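Local coordinates for VP1 (PDB 4FMH), which forms the pentameric building blocks of the Merkel cell polyomavirus capsid and binds sialylated glycans during attachment to the host cell, at residues Asn131-Ala136 against Thr224-Ser229; Ile164-Glu167 against Lys173-Pro176; Val75-Leu80 against Gln90-Ile95; Asp114-His119 against Ala123-Ser128. One frame throughout, in Å; residues are numbered along the deposited sequence.

All four contacts lie in the jelly-roll capsid domain, but they serve different parts of it. Interactions 1 and 3 each involve the large antiparallel sheet: interaction 1 is small and mixed, hydrogen bonds plus one CH-pi contact facing the strand that reaches a neighbouring subunit, while interaction 3 buries a tryptophan and adds one indole-to-carbonyl hydrogen bond. Interaction 4, the most extensively buried, relies on backbone bonds inside a loop near the glycan pocket; its Ser-128 and Val-127 touch Thr-224 of interaction 1, and both contacts meet the same second subunit. Interaction 2 stands apart, partly exposed around a short helix, and mixes apolar packing with a water bridge.

Interaction 1 (Asn131-Ala136 against Thr224-Ser229); sequences NYHMFA and TVLQFS
Asn-131 reaches Thr-224 through its amide nitrogen, and the same amide steadies His-133 with its oxygen. ND2 of Asn-131 donates to OG1 of Thr-224 over 3.0 Å, the hydroxyl lying close to the amide plane. On the other side of the amide, NE2 of His-133 donates to OD1 of Asn-131 at 2.6 Å, in the carbonyl plane and on a lone pair, with OD1 also near the plane of the imidazole. The two bonds leave little doubt which end of the amide is nitrogen and hold the flat group against rotation. Asparagine suits the place because one short side chain both gives and accepts.

The torsions prepare these meetings. In Thr-224, OG1 is anti to the carbonyl carbon (chi1 -67°), which turns the hydroxyl to the amide and sets methyl CG2 3.6 Å from OD1 of Asn-131. His-133 likewise has CG anti to its carbonyl carbon (chi1 -59°). OG1 of Thr-224 also bonds to the carbonyl of Val-259, while ND1 of His-133 is held by Asp-257, so the ring is gripped at both nitrogens; the carboxylate would probably favour a protonated imidazole.

With its edge fixed, the ring offers a face to Leu-226. Methyl CD2 lies 4.0 Å from the ring centroid in a CH-pi contact, displaced toward NE2, from which it is 3.6 Å. Leucine is a fitting partner, since one methyl rests over part of the face without competing for the nitrogens. Leu-226 to Ser-229 pair antiparallel with a strand of a second subunit, an augmentation of the jelly-roll sheet across neighbours in the VP1 pentamer.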
loop_
_atom_site.group_PDB
_atom_site.type_symbol
_atom_site.label_atom_id
_atom_site.label_comp_id
_atom_site.label_asym_id
_atom_site.label_seq_id
_atom_site.Cartn_x
_atom_site.Cartn_y
_atom_site.Cartn_z
ATOM N N ASN B 131 -1.797 -14.210 7.396
ATOM C CA ASN B 131 -0.695 -14.620 6.524
ATOM C C ASN B 131 0.637 -14.562 7.246
ATOM O O ASN B 131 0.878 -13.666 8.064
ATOM C CB ASN B 131 -0.614 -13.744 5.268
ATOM C CG ASN B 131 -1.485 -14.262 4.134
ATOM O OD1 ASN B 131 -0.974 -14.752 3.122
ATOM N ND2 ASN B 131 -2.803 -14.157 4.296
ATOM N N TYR B 132 1.502 -15.522 6.931
ATOM C CA TYR B 132 2.882 -15.493 7.386
ATOM C C TYR B 132 3.738 -16.055 6.273
ATOM O O TYR B 132 3.535 -17.198 5.841
ATOM C CB TYR B 132 3.051 -16.320 8.667
ATOM C CG TYR B 132 4.444 -16.293 9.261
ATOM C CD1 TYR B 132 4.885 -15.197 10.014
ATOM C CD2 TYR B 132 5.320 -17.364 9.077
ATOM C CE1 TYR B 132 6.173 -15.165 10.564
ATOM C CE2 TYR B 132 6.610 -17.343 9.617
ATOM C CZ TYR B 132 7.026 -16.248 10.359
ATOM O OH TYR B 132 8.295 -16.239 10.896
ATOM N N HIS B 133 4.691 -15.249 5.809
ATOM C CA HIS B 133 5.547 -15.636 4.697
ATOM C C HIS B 133 6.995 -15.326 4.995
ATOM O O HIS B 133 7.338 -14.201 5.354
ATOM C CB HIS B 133 5.112 -14.945 3.409
ATOM C CG HIS B 133 3.704 -15.256 3.029
ATOM N ND1 HIS B 133 3.349 -16.425 2.390
ATOM C CD2 HIS B 133 2.553 -14.581 3.253
ATOM C CE1 HIS B 133 2.039 -16.445 2.217
ATOM N NE2 HIS B 133 1.534 -15.337 2.729
ATOM N N MET B 134 7.840 -16.337 4.837
ATOM C CA MET B 134 9.269 -16.176 5.041
ATOM C C MET B 134 10.028 -17.226 4.244
ATOM O O MET B 134 9.517 -18.316 3.982
ATOM C CB MET B 134 9.630 -16.258 6.540
ATOM C CG MET B 134 9.671 -17.658 7.151
ATOM S SD MET B 134 11.260 -18.535 7.007
ATOM C CE MET B 134 12.315 -17.521 8.028
ATOM N N PHE B 135 11.244 -16.880 3.846
ATOM C CA PHE B 135 12.176 -17.863 3.307
ATOM C C PHE B 135 13.573 -17.477 3.766
ATOM O O PHE B 135 13.834 -16.302 4.077
ATOM C CB PHE B 135 12.065 -17.996 1.775
ATOM C CG PHE B 135 12.656 -16.839 1.002
ATOM C CD1 PHE B 135 11.902 -15.700 0.736
ATOM C CD2 PHE B 135 13.967 -16.902 0.521
ATOM C CE1 PHE B 135 12.441 -14.635 0.011
ATOM C CE2 PHE B 135 14.511 -15.847 -0.207
ATOM C CZ PHE B 135 13.753 -14.714 -0.461
ATOM N N ALA B 136 14.450 -18.476 3.832
ATOM C CA ALA B 136 15.826 -18.284 4.254
ATOM C C ALA B 136 16.735 -19.186 3.437
ATOM O O ALA B 136 16.378 -20.331 3.120
ATOM C CB ALA B 136 15.974 -18.603 5.730
ATOM N N THR B 224 -5.792 -11.941 1.243
ATOM C CA THR B 224 -4.515 -12.544 0.921
ATOM C C THR B 224 -4.086 -11.951 -0.407
ATOM O O THR B 224 -4.789 -12.085 -1.417
ATOM C CB THR B 224 -4.617 -14.068 0.851
ATOM O OG1 THR B 224 -4.898 -14.571 2.165
ATOM C CG2 THR B 224 -3.295 -14.700 0.334
ATOM N N VAL B 225 -2.941 -11.272 -0.383
ATOM C CA VAL B 225 -2.438 -10.532 -1.537
ATOM C C VAL B 225 -1.030 -11.045 -1.824
ATOM O O VAL B 225 -0.099 -10.805 -1.047
ATOM C CB VAL B 225 -2.412 -9.010 -1.259
ATOM C CG1 VAL B 225 -1.748 -8.241 -2.407
ATOM C CG2 VAL B 225 -3.826 -8.472 -0.990
ATOM N N LEU B 226 -0.891 -11.782 -2.924
ATOM C CA LEU B 226 0.380 -12.419 -3.271
ATOM C C LEU B 226 0.720 -12.172 -4.734
ATOM O O LEU B 226 -0.174 -12.062 -5.577
ATOM C CB LEU B 226 0.321 -13.928 -2.984
ATOM C CG LEU B 226 0.056 -14.328 -1.516
ATOM C CD1 LEU B 226 -0.245 -15.821 -1.402
ATOM C CD2 LEU B 226 1.229 -13.934 -0.608
ATOM N N GLN B 227 2.015 -12.085 -5.028
ATOM C CA GLN B 227 2.494 -11.961 -6.402
ATOM C C GLN B 227 3.351 -13.160 -6.780
ATOM O O GLN B 227 3.885 -13.856 -5.917
ATOM C CB GLN B 227 3.309 -10.674 -6.605
ATOM C CG GLN B 227 2.524 -9.372 -6.391
ATOM C CD GLN B 227 2.528 -8.952 -4.941
ATOM O OE1 GLN B 227 3.505 -9.183 -4.233
ATOM N NE2 GLN B 227 1.434 -8.341 -4.484
ATOM N N PHE B 228 3.458 -13.397 -8.083
ATOM C CA PHE B 228 4.327 -14.430 -8.628
ATOM C C PHE B 228 4.847 -13.978 -9.986
ATOM O O PHE B 228 4.115 -13.373 -10.764
ATOM C CB PHE B 228 3.592 -15.774 -8.738
ATOM C CG PHE B 228 2.240 -15.693 -9.427
ATOM C CD1 PHE B 228 1.103 -15.263 -8.725
ATOM C CD2 PHE B 228 2.097 -16.080 -10.753
ATOM C CE1 PHE B 228 -0.145 -15.190 -9.351
ATOM C CE2 PHE B 228 0.852 -16.010 -11.390
ATOM C CZ PHE B 228 -0.275 -15.565 -10.679
ATOM N N SER B 229 6.125 -14.244 -10.249
ATOM C CA SER B 229 6.747 -13.917 -11.527
ATOM C C SER B 229 8.079 -14.631 -11.580
ATOM O O SER B 229 8.802 -14.675 -10.580
ATOM C CB SER B 229 7.005 -12.411 -11.656
ATOM O OG SER B 229 7.706 -12.117 -12.862
#

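Interaction 2 (Ile164-Glu167 against Lys173-Pro176); sequences ITIE and KMTP
Ile-166 packs on Met-174, and Glu-167 runs beside Lys-173, where the chain has passed through the short helix 166-170 and come back near its start.

Ile-166, in the first turn, directs its beta-branch at the methionine. Its CG2 lies anti to the backbone N and meets CG of Met-174 at 3.8 Å, while CB is 4.0 Å from SD of Met-174. The two side chains cross at about a right angle, and SD of Met-174 lies 4.1 Å from CD1 of Ile-166. The bend at chi3 of the methionine (-82°) turns only its terminal methyl CE. A flexible thioether fits well against the rigid branched isoleucine; Met-174 also touches Val-148 in a neighbouring loop.

Glu-167 follows, with CG anti to the backbone N (chi1 -175°) and the chain extended beyond it (chi2 166°), so that it lies alongside Lys-173 and points the same way. The touching is done by OE2 of Glu-167 and CG of Lys-173, 3.7 Å apart. A single water joins the segments: it donates to OE1 of Glu-167 at 2.8 Å and accepts from the backbone N of Met-174 at 2.7 Å.

The ammonium NZ of Lys-173 remains 6.4 Å from OE2 of Glu-167, so the opposite charges may attract weakly at most; there is no salt bridge. Ile-166 against Met-174 is an apolar contact, Glu-167 against Lys-173 sets a carboxylate on an aliphatic chain, and the one polar link to the returning backbone passes through water.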
loop_
_atom_site.group_PDB
_atom_site.type_symbol
_atom_site.label_atom_id
_atom_site.label_comp_id
_atom_site.label_asym_id
_atom_site.label_seq_id
_atom_site.Cartn_x
_atom_site.Cartn_y
_atom_site.Cartn_z
ATOM N N ILE B 164 9.367 -29.584 18.527
ATOM C CA ILE B 164 10.376 -28.988 19.394
ATOM C C ILE B 164 9.942 -27.575 19.777
ATOM O O ILE B 164 9.738 -26.730 18.912
ATOM C CB ILE B 164 11.772 -28.975 18.728
ATOM C CG1 ILE B 164 12.274 -30.415 18.547
ATOM C CG2 ILE B 164 12.773 -28.160 19.573
ATOM C CD1 ILE B 164 13.170 -30.600 17.357
ATOM N N THR B 165 9.793 -27.334 21.077
ATOM C CA THR B 165 9.401 -26.015 21.577
ATOM C C THR B 165 10.373 -25.555 22.668
ATOM O O THR B 165 11.399 -26.196 22.894
ATOM C CB THR B 165 7.930 -25.998 22.083
ATOM O OG1 THR B 165 7.785 -26.901 23.184
ATOM C CG2 THR B 165 6.953 -26.400 20.965
ATOM N N ILE B 166 10.063 -24.435 23.320
ATOM C CA ILE B 166 10.974 -23.827 24.287
ATOM C C ILE B 166 11.270 -24.756 25.470
ATOM O O ILE B 166 12.423 -24.882 25.893
ATOM C CB ILE B 166 10.475 -22.434 24.763
ATOM C CG1 ILE B 166 10.415 -21.454 23.577
ATOM C CG2 ILE B 166 11.383 -21.878 25.867
ATOM C CD1 ILE B 166 9.981 -20.020 23.949
ATOM N N GLU B 167 10.237 -25.410 25.994
ATOM C CA GLU B 167 10.424 -26.377 27.083
ATOM C C GLU B 167 11.434 -27.470 26.688
ATOM O O GLU B 167 12.244 -27.900 27.514
ATOM C CB GLU B 167 9.082 -26.988 27.522
ATOM C CG GLU B 167 9.190 -27.913 28.742
ATOM C CD GLU B 167 7.846 -28.240 29.391
ATOM O OE1 GLU B 167 6.813 -27.640 29.014
ATOM O OE2 GLU B 167 7.831 -29.111 30.288
ATOM N N LYS B 173 9.929 -26.189 32.273
ATOM C CA LYS B 173 8.762 -25.400 31.862
ATOM C C LYS B 173 9.109 -23.940 31.564
ATOM O O LYS B 173 10.018 -23.370 32.177
ATOM C CB LYS B 173 7.673 -25.460 32.936
ATOM C CG LYS B 173 7.103 -26.847 33.171
ATOM C CD LYS B 173 6.151 -26.860 34.358
ATOM C CE LYS B 173 5.959 -28.280 34.888
ATOM N NZ LYS B 173 4.999 -28.322 36.025
ATOM N N MET B 174 8.385 -23.342 30.619
ATOM C CA MET B 174 8.508 -21.910 30.346
ATOM C C MET B 174 8.113 -21.081 31.569
ATOM O O MET B 174 7.353 -21.546 32.429
ATOM C CB MET B 174 7.626 -21.503 29.165
ATOM C CG MET B 174 8.066 -22.023 27.806
ATOM S SD MET B 174 7.055 -21.279 26.514
ATOM C CE MET B 174 5.590 -22.312 26.539
ATOM N N THR B 175 8.648 -19.863 31.641
ATOM C CA THR B 175 8.295 -18.885 32.669
ATOM C C THR B 175 7.821 -17.604 31.945
ATOM O O THR B 175 7.949 -17.512 30.721
ATOM C CB THR B 175 9.490 -18.568 33.605
ATOM O OG1 THR B 175 10.575 -18.046 32.831
ATOM C CG2 THR B 175 9.952 -19.816 34.400
ATOM N N PRO B 176 7.266 -16.620 32.684
ATOM C CA PRO B 176 6.765 -15.429 31.984
ATOM C C PRO B 176 7.769 -14.735 31.052
ATOM O O PRO B 176 7.356 -14.101 30.080
ATOM C CB PRO B 176 6.365 -14.499 33.129
ATOM C CG PRO B 176 5.938 -15.445 34.221
ATOM C CD PRO B 176 6.927 -16.586 34.121
HETATM O O HOH W 1 6.701 -24.872 29.252
#

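Interaction 3 (Val75-Leu80 against Gln90-Ile95); sequences VSLPML and QMWEAI
Trp-92 and Leu-80 both set CG anti to the carbonyl carbon (chi1 -73° and -70°), and the leucine chain then runs straight on (chi2 -180°), laying its branched end across one face of the indole. CD1 of Leu-80 stands 3.7 Å from the centroid of the five-membered ring, almost on its normal, a well-formed CH-pi contact. The other methyl, CD2 of Leu-80, sits beyond the rim, 3.7 Å from CZ2 of Trp-92.

At the indole edge, NE1 of Trp-92 donates to O of Pro-78 over 2.8 Å, with an N-H...O angle of 161°. The oxygen lies nearly in the ring plane and accepts the N-H on a lone pair, in the carbonyl plane, so the one polar atom of a buried ring is satisfied and its rotation fixed. The acceptor happens to be the backbone carbonyl of a proline, whose apolar ring suits the place beside the indole: it lies against the rim, with CG of Pro-78 4.0 Å from CZ2 of Trp-92.

These residues join strand 89-101 of the jelly-roll sheet to the irregular chain that leaves strand 71-76. Trp-92 also touches Thr-22 of strand 11-28, where Leu-77 packs on Ile-24. Leu-77 approaches the indole obliquely, its CB 3.6 Å from CD1 of Trp-92. Farther along, CD1 of Leu-80 comes within 3.9 Å of CB of Gln-90, whose aliphatic base meets the leucine; O of Gln-90 is bonded to the side chain of Asn-81.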
loop_
_atom_site.group_PDB
_atom_site.type_symbol
_atom_site.label_atom_id
_atom_site.label_comp_id
_atom_site.label_asym_id
_atom_site.label_seq_id
_atom_site.Cartn_x
_atom_site.Cartn_y
_atom_site.Cartn_z
ATOM N N VAL B 75 20.382 -29.399 1.140
ATOM C CA VAL B 75 20.753 -29.894 -0.184
ATOM C C VAL B 75 22.244 -30.216 -0.200
ATOM O O VAL B 75 23.074 -29.363 0.147
ATOM C CB VAL B 75 20.422 -28.880 -1.309
ATOM C CG1 VAL B 75 20.678 -29.495 -2.689
ATOM C CG2 VAL B 75 18.976 -28.391 -1.193
ATOM N N SER B 76 22.564 -31.458 -0.564
ATOM C CA SER B 76 23.946 -31.893 -0.760
ATOM C C SER B 76 24.510 -31.317 -2.053
ATOM O O SER B 76 23.901 -31.438 -3.118
ATOM C CB SER B 76 24.033 -33.420 -0.771
ATOM O OG SER B 76 23.816 -33.928 0.534
ATOM N N LEU B 77 25.674 -30.683 -1.939
ATOM C CA LEU B 77 26.317 -30.005 -3.054
ATOM C C LEU B 77 27.547 -30.784 -3.533
ATOM O O LEU B 77 28.116 -31.566 -2.762
ATOM C CB LEU B 77 26.726 -28.593 -2.628
ATOM C CG LEU B 77 25.620 -27.622 -2.200
ATOM C CD1 LEU B 77 26.223 -26.458 -1.447
ATOM C CD2 LEU B 77 24.833 -27.132 -3.397
ATOM N N PRO B 78 27.966 -30.571 -4.799
ATOM C CA PRO B 78 29.153 -31.264 -5.316
ATOM C C PRO B 78 30.377 -31.028 -4.433
ATOM O O PRO B 78 30.680 -29.881 -4.088
ATOM C CB PRO B 78 29.370 -30.624 -6.690
ATOM C CG PRO B 78 28.046 -30.089 -7.080
ATOM C CD PRO B 78 27.377 -29.669 -5.805
ATOM N N MET B 79 31.053 -32.111 -4.058
ATOM C CA MET B 79 32.268 -32.035 -3.251
ATOM C C MET B 79 33.357 -31.281 -4.023
ATOM O O MET B 79 33.550 -31.506 -5.223
ATOM C CB MET B 79 32.747 -33.441 -2.876
ATOM C CG MET B 79 33.814 -33.476 -1.791
ATOM S SD MET B 79 34.862 -34.948 -1.883
ATOM C CE MET B 79 35.934 -34.542 -3.271
ATOM N N LEU B 80 34.063 -30.394 -3.326
ATOM C CA LEU B 80 34.992 -29.469 -3.975
ATOM C C LEU B 80 36.470 -29.772 -3.751
ATOM O O LEU B 80 37.304 -29.478 -4.611
ATOM C CB LEU B 80 34.687 -28.027 -3.556
ATOM C CG LEU B 80 33.381 -27.433 -4.093
ATOM C CD1 LEU B 80 33.199 -26.000 -3.609
ATOM C CD2 LEU B 80 33.344 -27.498 -5.614
ATOM N N GLN B 90 37.968 -24.647 -1.123
ATOM C CA GLN B 90 36.864 -24.104 -1.903
ATOM C C GLN B 90 35.535 -24.421 -1.227
ATOM O O GLN B 90 35.328 -25.535 -0.741
ATOM C CB GLN B 90 36.870 -24.669 -3.322
ATOM C CG GLN B 90 38.064 -24.246 -4.164
ATOM C CD GLN B 90 37.887 -24.562 -5.640
ATOM O OE1 GLN B 90 36.953 -25.259 -6.034
ATOM N NE2 GLN B 90 38.786 -24.043 -6.467
ATOM N N MET B 91 34.648 -23.431 -1.200
ATOM C CA MET B 91 33.303 -23.588 -0.650
ATOM C C MET B 91 32.291 -23.062 -1.654
ATOM O O MET B 91 32.588 -22.126 -2.401
ATOM C CB MET B 91 33.151 -22.801 0.648
ATOM C CG MET B 91 33.854 -23.406 1.852
ATOM S SD MET B 91 33.569 -22.424 3.344
ATOM C CE MET B 91 31.992 -23.066 3.881
ATOM N N TRP B 92 31.101 -23.660 -1.666
ATOM C CA TRP B 92 29.994 -23.114 -2.439
ATOM C C TRP B 92 29.433 -21.875 -1.748
ATOM O O TRP B 92 29.171 -21.884 -0.541
ATOM C CB TRP B 92 28.902 -24.160 -2.646
ATOM C CG TRP B 92 29.280 -25.235 -3.623
ATOM C CD1 TRP B 92 29.549 -26.544 -3.341
ATOM C CD2 TRP B 92 29.427 -25.092 -5.042
ATOM N NE1 TRP B 92 29.850 -27.227 -4.494
ATOM C CE2 TRP B 92 29.786 -26.361 -5.553
ATOM C CE3 TRP B 92 29.293 -24.016 -5.931
ATOM C CZ2 TRP B 92 30.013 -26.584 -6.914
ATOM C CZ3 TRP B 92 29.527 -24.236 -7.285
ATOM C CH2 TRP B 92 29.879 -25.512 -7.763
ATOM N N GLU B 93 29.280 -20.809 -2.524
ATOM C CA GLU B 93 28.763 -19.534 -2.033
ATOM C C GLU B 93 27.455 -19.226 -2.752
ATOM O O GLU B 93 27.441 -19.090 -3.975
ATOM C CB GLU B 93 29.792 -18.431 -2.292
ATOM C CG GLU B 93 29.357 -17.018 -1.911
ATOM C CD GLU B 93 30.280 -15.944 -2.472
ATOM O OE1 GLU B 93 31.218 -16.273 -3.240
ATOM O OE2 GLU B 93 30.059 -14.761 -2.144
ATOM N N ALA B 94 26.361 -19.123 -1.999
ATOM C CA ALA B 94 25.051 -18.797 -2.576
ATOM C C ALA B 94 24.978 -17.312 -2.897
ATOM O O ALA B 94 25.152 -16.476 -2.009
ATOM C CB ALA B 94 23.927 -19.186 -1.619
ATOM N N ILE B 95 24.727 -16.976 -4.160
ATOM C CA ILE B 95 24.787 -15.568 -4.579
ATOM C C ILE B 95 23.433 -14.943 -4.932
ATOM O O ILE B 95 23.252 -13.730 -4.797
ATOM C CB ILE B 95 25.842 -15.318 -5.691
ATOM C CG1 ILE B 95 25.424 -15.962 -7.025
ATOM C CG2 ILE B 95 27.229 -15.800 -5.219
ATOM C CD1 ILE B 95 26.388 -15.666 -8.179
#

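Interaction 4 (Asp114-His119 against Ala123-Ser128); sequences DMKRVH and AGIPVS
The long loop between strands 89-101 and 131-138 contributes Asp-114 to the glycan pocket, and just past that residue it folds on itself: Arg-117 and Gly-124 are bridged, and Met-115 packs against the returning chain. The backbones are joined by two hydrogen bonds, N of Ile-125 to O of Lys-116 at 2.8 Å and N of Val-118 to O of Ala-123 at 3.0 Å. Between them, CA of Gly-124 comes 3.2 Å from O of Lys-116 in a CA-H...O contact. Glycine suits the place because, having no side chain, it lets SD of Met-115 lie close against its CA, at 3.8 Å.

Met-115 stretches on to place its CE 3.4 Å from O of Ile-125; its chain is extended beyond CG, and it also packs on Leu-262 of strand 250-263. In this polyomavirus VP1 jelly roll, such long loops between strands carry the receptor site: sialic acid touches Asp-114, which Thr-265 holds by a hydrogen bond to OD1.

Ile-125 has CG1 anti to the carbonyl carbon (chi1 -60°), and its chi2 of 163° then carries CD1 alongside the aliphatic part of Lys-116, 3.8 Å from its CG. Both side chains point the same way, the lysine carrying its ammonium onward to a bound glycerol, probably from the crystallisation liquor. In one of the two conformers of Val-118, its CG1 meets CG1 of Ile-125 at 3.8 Å, apolar branches crossing at a slant. The guanidinium of Arg-117 bonds to Gln-53 of a second, neighbouring subunit.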
loop_
_atom_site.group_PDB
_atom_site.type_symbol
_atom_site.label_atom_id
_atom_site.label_comp_id
_atom_site.label_asym_id
_atom_site.label_seq_id
_atom_site.Cartn_x
_atom_site.Cartn_y
_atom_site.Cartn_z
ATOM N N ASP B 114 -17.933 -27.442 1.764
ATOM C CA ASP B 114 -18.300 -27.090 3.134
ATOM C C ASP B 114 -17.841 -25.680 3.506
ATOM O O ASP B 114 -17.555 -25.405 4.670
ATOM C CB ASP B 114 -17.718 -28.110 4.122
ATOM C CG ASP B 114 -18.443 -28.127 5.457
ATOM O OD1 ASP B 114 -19.634 -27.759 5.509
ATOM O OD2 ASP B 114 -17.820 -28.521 6.461
ATOM N N MET B 115 -17.789 -24.790 2.518
ATOM C CA MET B 115 -17.327 -23.421 2.744
ATOM C C MET B 115 -18.432 -22.571 3.349
ATOM O O MET B 115 -19.564 -22.590 2.865
ATOM C CB MET B 115 -16.894 -22.790 1.422
ATOM C CG MET B 115 -15.620 -21.953 1.515
ATOM S SD MET B 115 -14.961 -21.598 -0.126
ATOM C CE MET B 115 -13.210 -21.419 0.234
ATOM N N LYS B 116 -18.107 -21.827 4.403
ATOM C CA LYS B 116 -19.030 -20.818 4.937
ATOM C C LYS B 116 -19.290 -19.763 3.861
ATOM O O LYS B 116 -18.358 -19.314 3.183
ATOM C CB LYS B 116 -18.452 -20.168 6.196
ATOM C CG LYS B 116 -19.356 -19.123 6.847
ATOM C CD LYS B 116 -18.845 -18.718 8.221
ATOM C CE LYS B 116 -19.693 -17.611 8.841
ATOM N NZ LYS B 116 -21.107 -18.039 9.115
ATOM N N ARG B 117 -20.553 -19.381 3.694
ATOM C CA ARG B 117 -20.928 -18.384 2.690
ATOM C C ARG B 117 -20.704 -16.965 3.217
ATOM O O ARG B 117 -20.764 -16.721 4.427
ATOM C CB ARG B 117 -22.395 -18.554 2.294
ATOM C CG ARG B 117 -22.727 -19.865 1.591
ATOM C CD ARG B 117 -24.219 -19.931 1.334
ATOM N NE ARG B 117 -24.696 -21.222 0.829
ATOM C CZ ARG B 117 -25.050 -21.460 -0.432
ATOM N NH1 ARG B 117 -24.952 -20.503 -1.349
ATOM N NH2 ARG B 117 -25.505 -22.662 -0.784
ATOM N N VAL B 118 -20.454 -16.031 2.306
ATOM C CA VAL B 118 -20.338 -14.618 2.685
ATOM C C VAL B 118 -21.691 -14.060 3.148
ATOM O O VAL B 118 -21.743 -13.208 4.034
ATOM C CB VAL B 118 -19.716 -13.748 1.562
ATOM C CG1 VAL B 118 -18.432 -14.385 1.039
ATOM C CG2 VAL B 118 -20.695 -13.522 0.430
ATOM N N HIS B 119 -22.770 -14.560 2.545
ATOM C CA HIS B 119 -24.154 -14.246 2.947
ATOM C C HIS B 119 -25.064 -15.328 2.357
ATOM O O HIS B 119 -24.592 -16.190 1.607
ATOM C CB HIS B 119 -24.608 -12.838 2.509
ATOM C CG HIS B 119 -24.423 -12.548 1.049
ATOM N ND1 HIS B 119 -23.699 -11.466 0.596
ATOM C CD2 HIS B 119 -24.878 -13.184 -0.056
ATOM C CE1 HIS B 119 -23.711 -11.450 -0.726
ATOM N NE2 HIS B 119 -24.419 -12.483 -1.147
ATOM N N ALA B 123 -21.379 -16.966 -2.533
ATOM C CA ALA B 123 -20.184 -17.793 -2.655
ATOM C C ALA B 123 -19.535 -18.005 -1.292
ATOM O O ALA B 123 -19.889 -17.333 -0.319
ATOM C CB ALA B 123 -19.192 -17.119 -3.616
ATOM N N GLY B 124 -18.585 -18.937 -1.226
ATOM C CA GLY B 124 -17.811 -19.155 -0.011
ATOM C C GLY B 124 -16.913 -17.978 0.310
ATOM O O GLY B 124 -16.498 -17.243 -0.590
ATOM N N ILE B 125 -16.631 -17.781 1.596
ATOM C CA ILE B 125 -15.606 -16.831 2.017
ATOM C C ILE B 125 -14.266 -17.381 1.525
ATOM O O ILE B 125 -13.882 -18.492 1.906
ATOM C CB ILE B 125 -15.561 -16.645 3.560
ATOM C CG1 ILE B 125 -16.907 -16.117 4.077
ATOM C CG2 ILE B 125 -14.404 -15.705 3.961
ATOM C CD1 ILE B 125 -17.114 -16.272 5.576
ATOM N N PRO B 126 -13.565 -16.620 0.660
ATOM C CA PRO B 126 -12.290 -17.103 0.142
ATOM C C PRO B 126 -11.238 -17.218 1.237
ATOM O O PRO B 126 -11.338 -16.549 2.272
ATOM C CB PRO B 126 -11.883 -16.035 -0.883
ATOM C CG PRO B 126 -12.672 -14.838 -0.552
ATOM C CD PRO B 126 -13.905 -15.272 0.161
ATOM N N VAL B 127 -10.251 -18.079 1.005
ATOM C CA VAL B 127 -9.085 -18.195 1.877
ATOM C C VAL B 127 -8.495 -16.796 2.121
ATOM O O VAL B 127 -8.067 -16.112 1.184
ATOM C CB VAL B 127 -8.050 -19.193 1.302
ATOM C CG1 VAL B 127 -6.805 -19.243 2.175
ATOM C CG2 VAL B 127 -8.675 -20.601 1.195
ATOM N N SER B 128 -8.461 -16.393 3.385
ATOM C CA SER B 128 -8.096 -15.028 3.762
ATOM C C SER B 128 -7.811 -14.954 5.254
ATOM O O SER B 128 -8.056 -15.909 5.995
ATOM C CB SER B 128 -9.219 -14.051 3.390
ATOM O OG SER B 128 -10.460 -14.474 3.923
#